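Local coordinates for protein Xaa-Pro Dipeptidase (Alteromonas macleodii, PDB 2QS8) that probably removes C-terminal residues from dipeptides or short peptides as a metal-dependent TIM-barrel carboxypeptidase of the amidohydrolase superfamily, at residues P63-E75 against T102-G114. Residues are numbered along the deposited sequence; the frame is centred on the assembly and turned at random.
Sequences PGLMDMHVHFGQE and TFKSGFTTVRQVG. With MG (magnesium ion), chain C.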
ATOM      1  N   PRO A  63     -44.114 -21.245  -6.476  1.00 22.11           N
ATOM      2  CA  PRO A  63     -43.539 -20.010  -7.004  1.00 24.01           C
ATOM      3  C   PRO A  63     -42.192 -20.387  -7.626  1.00 25.57           C
ATOM      4  O   PRO A  63     -41.679 -21.473  -7.357  1.00 25.11           O
ATOM      5  CB  PRO A  63     -43.417 -19.121  -5.766  1.00 22.99           C
ATOM      6  CG  PRO A  63     -43.265 -20.086  -4.646  1.00 22.31           C
ATOM      7  CD  PRO A  63     -44.165 -21.238  -5.006  1.00 22.90           C
ATOM      8  N   GLY A  64     -41.642 -19.524  -8.475  1.00 25.60           N
ATOM      9  CA  GLY A  64     -40.364 -19.821  -9.095  1.00 25.44           C
ATOM     10  C   GLY A  64     -39.304 -20.176  -8.071  1.00 25.85           C
ATOM     11  O   GLY A  64     -39.186 -19.513  -7.049  1.00 27.27           O
ATOM     12  N   LEU A  65     -38.531 -21.222  -8.333  1.00 25.67           N
ATOM     13  CA  LEU A  65     -37.487 -21.641  -7.401  1.00 26.03           C
ATOM     14  C   LEU A  65     -36.194 -20.812  -7.528  1.00 24.01           C
ATOM     15  O   LEU A  65     -35.900 -20.265  -8.589  1.00 23.46           O
ATOM     16  CB  LEU A  65     -37.189 -23.130  -7.616  1.00 26.82           C
ATOM     17  CG  LEU A  65     -38.416 -24.042  -7.443  1.00 27.98           C
ATOM     18  CD1 LEU A  65     -38.049 -25.470  -7.824  1.00 27.12           C
ATOM     19  CD2 LEU A  65     -38.919 -23.974  -6.009  1.00 23.69           C
HETATM   20  N   MSE A  66     -35.438 -20.736  -6.438  1.00 23.67           N
HETATM   21  CA  MSE A  66     -34.192 -19.979  -6.415  1.00 24.34           C
HETATM   22  C   MSE A  66     -32.981 -20.779  -5.923  1.00 23.65           C
HETATM   23  O   MSE A  66     -33.088 -21.563  -4.984  1.00 22.21           O
HETATM   24  CB  MSE A  66     -34.364 -18.751  -5.528  1.00 21.49           C
HETATM   25  CG  MSE A  66     -35.371 -17.775  -6.049  1.00 20.98           C
HETATM   26 SE   MSE A  66     -35.382 -16.113  -4.993  1.00 25.80          SE
HETATM   27  CE  MSE A  66     -37.260 -15.593  -5.200  1.00 19.73           C
ATOM     28  N   ASP A  67     -31.838 -20.585  -6.574  1.00 23.08           N
ATOM     29  CA  ASP A  67     -30.601 -21.273  -6.201  1.00 21.98           C
ATOM     30  C   ASP A  67     -29.592 -20.178  -5.847  1.00 20.80           C
ATOM     31  O   ASP A  67     -29.170 -19.414  -6.700  1.00 19.84           O
ATOM     32  CB  ASP A  67     -30.090 -22.127  -7.374  1.00 22.88           C
ATOM     33  CG  ASP A  67     -29.006 -23.108  -6.958  1.00 24.13           C
ATOM     34  OD1 ASP A  67     -28.236 -22.796  -6.027  1.00 23.82           O
ATOM     35  OD2 ASP A  67     -28.917 -24.195  -7.576  1.00 26.02           O
HETATM   36  N   MSE A  68     -29.227 -20.100  -4.571  1.00 21.49           N
HETATM   37  CA  MSE A  68     -28.299 -19.074  -4.089  1.00 20.44           C
HETATM   38  C   MSE A  68     -26.819 -19.316  -4.413  1.00 23.14           C
HETATM   39  O   MSE A  68     -25.972 -18.521  -4.002  1.00 22.57           O
HETATM   40  CB  MSE A  68     -28.420 -18.943  -2.573  1.00 18.50           C
HETATM   41  CG  MSE A  68     -29.800 -18.607  -2.046  1.00 17.13           C
HETATM   42 SE   MSE A  68     -30.286 -16.866  -2.767  1.00 25.22          SE
HETATM   43  CE  MSE A  68     -29.103 -15.634  -1.844  1.00 23.18           C
ATOM     44  N   HIS A  69     -26.497 -20.398  -5.119  1.00 22.03           N
ATOM     45  CA  HIS A  69     -25.091 -20.687  -5.389  1.00 22.16           C
ATOM     46  C   HIS A  69     -24.858 -21.487  -6.665  1.00 20.96           C
ATOM     47  O   HIS A  69     -24.832 -22.719  -6.645  1.00 19.54           O
ATOM     48  CB  HIS A  69     -24.504 -21.432  -4.186  1.00 22.33           C
ATOM     49  CG  HIS A  69     -23.006 -21.444  -4.132  1.00 25.96           C
ATOM     50  ND1 HIS A  69     -22.301 -20.975  -3.044  1.00 26.42           N
ATOM     51  CD2 HIS A  69     -22.084 -21.916  -5.003  1.00 25.72           C
ATOM     52  CE1 HIS A  69     -21.009 -21.162  -3.247  1.00 24.81           C
ATOM     53  NE2 HIS A  69     -20.851 -21.733  -4.427  1.00 26.11           N
ATOM     54  N   VAL A  70     -24.685 -20.779  -7.774  1.00 21.32           N
ATOM     55  CA  VAL A  70     -24.453 -21.441  -9.053  1.00 22.75           C
ATOM     56  C   VAL A  70     -23.268 -20.807  -9.778  1.00 23.16           C
ATOM     57  O   VAL A  70     -22.906 -19.662  -9.501  1.00 24.18           O
ATOM     58  CB  VAL A  70     -25.702 -21.371  -9.981  1.00 23.75           C
ATOM     59  CG1 VAL A  70     -26.894 -22.061  -9.309  1.00 22.50           C
ATOM     60  CG2 VAL A  70     -26.026 -19.927 -10.317  1.00 21.39           C
ATOM     61  N   HIS A  71     -22.668 -21.563 -10.694  1.00 21.90           N
ATOM     62  CA  HIS A  71     -21.527 -21.081 -11.466  1.00 22.42           C
ATOM     63  C   HIS A  71     -21.722 -21.350 -12.960  1.00 21.68           C
ATOM     64  O   HIS A  71     -21.005 -22.164 -13.550  1.00 22.02           O
ATOM     65  CB  HIS A  71     -20.231 -21.765 -11.004  1.00 20.13           C
ATOM     66  CG  HIS A  71     -19.871 -21.499  -9.579  1.00 23.04           C
ATOM     67  ND1 HIS A  71     -19.473 -20.257  -9.129  1.00 23.62           N
ATOM     68  CD2 HIS A  71     -19.838 -22.319  -8.500  1.00 22.33           C
ATOM     69  CE1 HIS A  71     -19.205 -20.326  -7.838  1.00 25.71           C
ATOM     70  NE2 HIS A  71     -19.419 -21.564  -7.431  1.00 25.68           N
ATOM     71  N   PHE A  72     -22.689 -20.680 -13.573  1.00 20.81           N
ATOM     72  CA  PHE A  72     -22.916 -20.876 -14.997  1.00 21.59           C
ATOM     73  C   PHE A  72     -21.598 -20.584 -15.705  1.00 23.27           C
ATOM     74  O   PHE A  72     -20.904 -19.624 -15.358  1.00 24.32           O
ATOM     75  CB  PHE A  72     -23.982 -19.916 -15.537  1.00 22.50           C
ATOM     76  CG  PHE A  72     -25.356 -20.091 -14.928  1.00 21.99           C
ATOM     77  CD1 PHE A  72     -25.804 -21.338 -14.498  1.00 22.60           C
ATOM     78  CD2 PHE A  72     -26.226 -19.013 -14.854  1.00 21.60           C
ATOM     79  CE1 PHE A  72     -27.104 -21.501 -14.007  1.00 22.34           C
ATOM     80  CE2 PHE A  72     -27.526 -19.163 -14.368  1.00 21.18           C
ATOM     81  CZ  PHE A  72     -27.965 -20.409 -13.944  1.00 22.98           C
ATOM     82  N   GLY A  73     -21.248 -21.409 -16.687  1.00 24.60           N
ATOM     83  CA  GLY A  73     -20.013 -21.200 -17.419  1.00 26.01           C
ATOM     84  C   GLY A  73     -18.972 -22.265 -17.148  1.00 27.47           C
ATOM     85  O   GLY A  73     -17.940 -22.317 -17.810  1.00 29.58           O
ATOM     86  N   GLN A  74     -19.236 -23.114 -16.163  1.00 26.59           N
ATOM     87  CA  GLN A  74     -18.312 -24.186 -15.838  1.00 27.16           C
ATOM     88  C   GLN A  74     -19.044 -25.404 -15.292  1.00 26.94           C
ATOM     89  O   GLN A  74     -20.170 -25.295 -14.799  1.00 24.97           O
ATOM     90  CB  GLN A  74     -17.276 -23.697 -14.822  1.00 27.66           C
ATOM     91  CG  GLN A  74     -17.815 -23.498 -13.422  1.00 28.36           C
ATOM     92  CD  GLN A  74     -16.906 -22.635 -12.562  1.00 29.94           C
ATOM     93  OE1 GLN A  74     -16.869 -21.412 -12.706  1.00 28.47           O
ATOM     94  NE2 GLN A  74     -16.160 -23.271 -11.664  1.00 28.46           N
ATOM     95  N   GLU A  75     -18.401 -26.558 -15.427  1.00 26.06           N
ATOM     96  CA  GLU A  75     -18.891 -27.847 -14.930  1.00 25.30           C
ATOM     97  C   GLU A  75     -17.637 -28.664 -14.687  1.00 23.76           C
ATOM     98  O   GLU A  75     -16.911 -28.980 -15.631  1.00 24.85           O
ATOM     99  CB  GLU A  75     -19.766 -28.560 -15.953  1.00 25.99           C
ATOM    100  CG  GLU A  75     -21.068 -27.850 -16.239  1.00 30.68           C
ATOM    101  CD  GLU A  75     -22.079 -28.744 -16.929  1.00 30.49           C
ATOM    102  OE1 GLU A  75     -21.693 -29.422 -17.906  1.00 29.83           O
ATOM    103  OE2 GLU A  75     -23.253 -28.752 -16.494  1.00 28.65           O
ATOM    104  N   THR A 102     -31.114 -24.625 -16.381  1.00 23.92           N
ATOM    105  CA  THR A 102     -31.409 -24.406 -14.975  1.00 22.94           C
ATOM    106  C   THR A 102     -32.768 -23.730 -14.857  1.00 22.93           C
ATOM    107  O   THR A 102     -33.567 -24.043 -13.974  1.00 20.96           O
ATOM    108  CB  THR A 102     -30.334 -23.516 -14.317  1.00 21.03           C
ATOM    109  OG1 THR A 102     -29.059 -24.177 -14.364  1.00 23.58           O
ATOM    110  CG2 THR A 102     -30.693 -23.237 -12.865  1.00 18.27           C
ATOM    111  N   PHE A 103     -33.008 -22.805 -15.772  1.00 22.45           N
ATOM    112  CA  PHE A 103     -34.240 -22.042 -15.839  1.00 25.25           C
ATOM    113  C   PHE A 103     -35.376 -22.986 -16.205  1.00 27.03           C
ATOM    114  O   PHE A 103     -36.428 -22.974 -15.575  1.00 26.48           O
ATOM    115  CB  PHE A 103     -34.073 -20.929 -16.888  1.00 24.86           C
ATOM    116  CG  PHE A 103     -35.316 -20.124 -17.147  1.00 25.16           C
ATOM    117  CD1 PHE A 103     -35.950 -19.434 -16.122  1.00 25.68           C
ATOM    118  CD2 PHE A 103     -35.829 -20.027 -18.434  1.00 24.99           C
ATOM    119  CE1 PHE A 103     -37.081 -18.653 -16.377  1.00 25.99           C
ATOM    120  CE2 PHE A 103     -36.955 -19.250 -18.697  1.00 25.77           C
ATOM    121  CZ  PHE A 103     -37.584 -18.562 -17.666  1.00 24.02           C
ATOM    122  N   LYS A 104     -35.140 -23.822 -17.209  1.00 29.22           N
ATOM    123  CA  LYS A 104     -36.136 -24.778 -17.664  1.00 29.68           C
ATOM    124  C   LYS A 104     -36.471 -25.825 -16.605  1.00 29.03           C
ATOM    125  O   LYS A 104     -37.540 -26.419 -16.639  1.00 30.43           O
ATOM    126  CB  LYS A 104     -35.644 -25.455 -18.940  1.00 33.84           C
ATOM    127  CG  LYS A 104     -36.511 -26.602 -19.443  1.00 40.64           C
ATOM    128  CD  LYS A 104     -35.849 -27.301 -20.636  1.00 46.31           C
ATOM    129  CE  LYS A 104     -36.631 -28.528 -21.098  1.00 48.80           C
ATOM    130  NZ  LYS A 104     -35.933 -29.249 -22.217  1.00 50.61           N
ATOM    131  N   SER A 105     -35.570 -26.054 -15.658  1.00 27.71           N
ATOM    132  CA  SER A 105     -35.836 -27.038 -14.614  1.00 27.31           C
ATOM    133  C   SER A 105     -36.679 -26.444 -13.471  1.00 27.35           C
ATOM    134  O   SER A 105     -36.994 -27.127 -12.495  1.00 25.38           O
ATOM    135  CB  SER A 105     -34.524 -27.603 -14.062  1.00 27.14           C
ATOM    136  OG  SER A 105     -33.888 -26.694 -13.178  1.00 30.06           O
ATOM    137  N   GLY A 106     -37.037 -25.170 -13.598  1.00 26.99           N
ATOM    138  CA  GLY A 106     -37.844 -24.540 -12.570  1.00 28.42           C
ATOM    139  C   GLY A 106     -37.219 -23.402 -11.772  1.00 28.12           C
ATOM    140  O   GLY A 106     -37.913 -22.753 -10.991  1.00 28.76           O
ATOM    141  N   PHE A 107     -35.926 -23.153 -11.943  1.00 26.41           N
ATOM    142  CA  PHE A 107     -35.292 -22.065 -11.203  1.00 25.45           C
ATOM    143  C   PHE A 107     -35.303 -20.771 -12.008  1.00 25.06           C
ATOM    144  O   PHE A 107     -34.523 -20.585 -12.942  1.00 25.30           O
ATOM    145  CB  PHE A 107     -33.875 -22.456 -10.783  1.00 24.18           C
ATOM    146  CG  PHE A 107     -33.849 -23.535  -9.739  1.00 23.26           C
ATOM    147  CD1 PHE A 107     -34.121 -24.856 -10.077  1.00 23.02           C
ATOM    148  CD2 PHE A 107     -33.619 -23.222  -8.405  1.00 22.19           C
ATOM    149  CE1 PHE A 107     -34.170 -25.845  -9.099  1.00 21.47           C
ATOM    150  CE2 PHE A 107     -33.667 -24.203  -7.428  1.00 21.27           C
ATOM    151  CZ  PHE A 107     -33.942 -25.519  -7.776  1.00 21.99           C
ATOM    152  N   THR A 108     -36.216 -19.885 -11.621  1.00 22.62           N
ATOM    153  CA  THR A 108     -36.414 -18.603 -12.281  1.00 20.43           C
ATOM    154  C   THR A 108     -35.478 -17.503 -11.782  1.00 20.40           C
ATOM    155  O   THR A 108     -35.313 -16.473 -12.427  1.00 20.65           O
ATOM    156  CB  THR A 108     -37.885 -18.158 -12.118  1.00 21.24           C
ATOM    157  OG1 THR A 108     -38.267 -18.245 -10.737  1.00 19.71           O
ATOM    158  CG2 THR A 108     -38.796 -19.042 -12.972  1.00 20.11           C
ATOM    159  N   THR A 109     -34.871 -17.715 -10.626  1.00 19.33           N
ATOM    160  CA  THR A 109     -33.943 -16.740 -10.090  1.00 21.43           C
ATOM    161  C   THR A 109     -32.758 -17.486  -9.495  1.00 21.31           C
ATOM    162  O   THR A 109     -32.941 -18.500  -8.824  1.00 23.70           O
ATOM    163  CB  THR A 109     -34.583 -15.856  -8.975  1.00 22.26           C
ATOM    164  OG1 THR A 109     -35.677 -15.108  -9.507  1.00 23.06           O
ATOM    165  CG2 THR A 109     -33.555 -14.865  -8.424  1.00 21.24           C
ATOM    166  N   VAL A 110     -31.548 -16.997  -9.758  1.00 20.09           N
ATOM    167  CA  VAL A 110     -30.344 -17.613  -9.211  1.00 18.47           C
ATOM    168  C   VAL A 110     -29.347 -16.543  -8.796  1.00 18.61           C
ATOM    169  O   VAL A 110     -29.390 -15.414  -9.279  1.00 17.41           O
ATOM    170  CB  VAL A 110     -29.630 -18.559 -10.232  1.00 17.35           C
ATOM    171  CG1 VAL A 110     -30.550 -19.702 -10.630  1.00 14.71           C
ATOM    172  CG2 VAL A 110     -29.199 -17.780 -11.470  1.00 15.77           C
ATOM    173  N   ARG A 111     -28.464 -16.911  -7.878  1.00 17.08           N
ATOM    174  CA  ARG A 111     -27.414 -16.023  -7.425  1.00 19.16           C
ATOM    175  C   ARG A 111     -26.087 -16.675  -7.864  1.00 21.49           C
ATOM    176  O   ARG A 111     -25.696 -17.709  -7.311  1.00 22.24           O
ATOM    177  CB  ARG A 111     -27.445 -15.879  -5.892  1.00 19.00           C
ATOM    178  CG  ARG A 111     -26.499 -14.812  -5.341  1.00 19.75           C
ATOM    179  CD  ARG A 111     -26.504 -14.724  -3.802  1.00 19.75           C
ATOM    180  NE  ARG A 111     -26.019 -15.951  -3.180  1.00 20.44           N
ATOM    181  CZ  ARG A 111     -25.650 -16.059  -1.912  1.00 20.44           C
ATOM    182  NH1 ARG A 111     -25.711 -15.006  -1.108  1.00 19.75           N
ATOM    183  NH2 ARG A 111     -25.183 -17.211  -1.455  1.00 21.49           N
ATOM    184  N   GLN A 112     -25.426 -16.114  -8.878  1.00 21.44           N
ATOM    185  CA  GLN A 112     -24.139 -16.652  -9.316  1.00 21.40           C
ATOM    186  C   GLN A 112     -23.074 -16.050  -8.403  1.00 22.06           C
ATOM    187  O   GLN A 112     -22.868 -14.834  -8.381  1.00 24.08           O
ATOM    188  CB  GLN A 112     -23.817 -16.265 -10.760  1.00 22.44           C
ATOM    189  CG  GLN A 112     -22.441 -16.768 -11.192  1.00 23.56           C
ATOM    190  CD  GLN A 112     -22.494 -17.650 -12.425  1.00 24.99           C
ATOM    191  OE1 GLN A 112     -23.481 -18.348 -12.660  1.00 26.87           O
ATOM    192  NE2 GLN A 112     -21.424 -17.636 -13.205  1.00 22.95           N
ATOM    193  N   VAL A 113     -22.394 -16.898  -7.655  1.00 21.85           N
ATOM    194  CA  VAL A 113     -21.382 -16.416  -6.748  1.00 21.56           C
ATOM    195  C   VAL A 113     -19.969 -16.788  -7.171  1.00 22.31           C
ATOM    196  O   VAL A 113     -19.237 -17.412  -6.402  1.00 21.26           O
ATOM    197  CB  VAL A 113     -21.645 -16.919  -5.313  1.00 22.61           C
ATOM    198  CG1 VAL A 113     -22.862 -16.194  -4.728  1.00 23.70           C
ATOM    199  CG2 VAL A 113     -21.896 -18.416  -5.333  1.00 24.16           C
ATOM    200  N   GLY A 114     -19.597 -16.394  -8.391  1.00 21.21           N
ATOM    201  CA  GLY A 114     -18.255 -16.660  -8.881  1.00 21.83           C
ATOM    202  C   GLY A 114     -18.048 -17.165 -10.303  1.00 21.13           C
ATOM    203  O   GLY A 114     -18.634 -18.158 -10.707  1.00 22.08           O
TER
HETATM  204 MG    MG C 500     -18.793 -22.353  -5.507  1.00 29.56          MG
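Arg111 and Met68 illustrate how one long side chain can tie down a corner between two strands. From CB, 3.6 Å from Met68 O, the arginine runs out extended through CG, which also lies against Met68 O, to CD. Arg111 CD meets the methyl CE of selenomethionine Met68 at 3.4 Å, and the turn that follows (chi3 64°) carries NE and NH2 back to the same carbonyl. Arg111 NE donates to Met68 O at 2.7 Å, on a lone pair, while NH2 donates to that oxygen from a tilted position, a side-on grip by two nitrogens that also brings CZ against it. CE of Met68 lies over one face of the guanidinium, toward its rim, touching CZ and NH1. Beyond, NH1 reaches Ser252 and NH2 forms a salt bridge with Glu254, which also accepts from His69 ND1.

Strands 65-67 and 107-112 are neighbouring parallel strands of the TIM barrel, and the corner at Met68, with a beta bulge before Val70, leads into the His-X-His motif of the amidohydrolase superfamily. His69 and His71 bind magnesium through NE2, and Asp328 completes the protein ligands. CG2 of Val113 sits over the centre of the His69 ring, 3.3 Å from its centroid, a CH-pi contact that probably restrains the tilt of the ring. The His71 ring is steered from its edge: His71 ND1 donates to Gly114 O at 2.8 Å, which leaves NE2 to face the metal.

Past the histidines, the Gln112 amide clasps the backbone of Phe72. Gln112 NE2 donates to Phe72 O at 3.0 Å, on a lone pair, whereas Phe72 N donates to Gln112 OE1 from above the carbonyl plane.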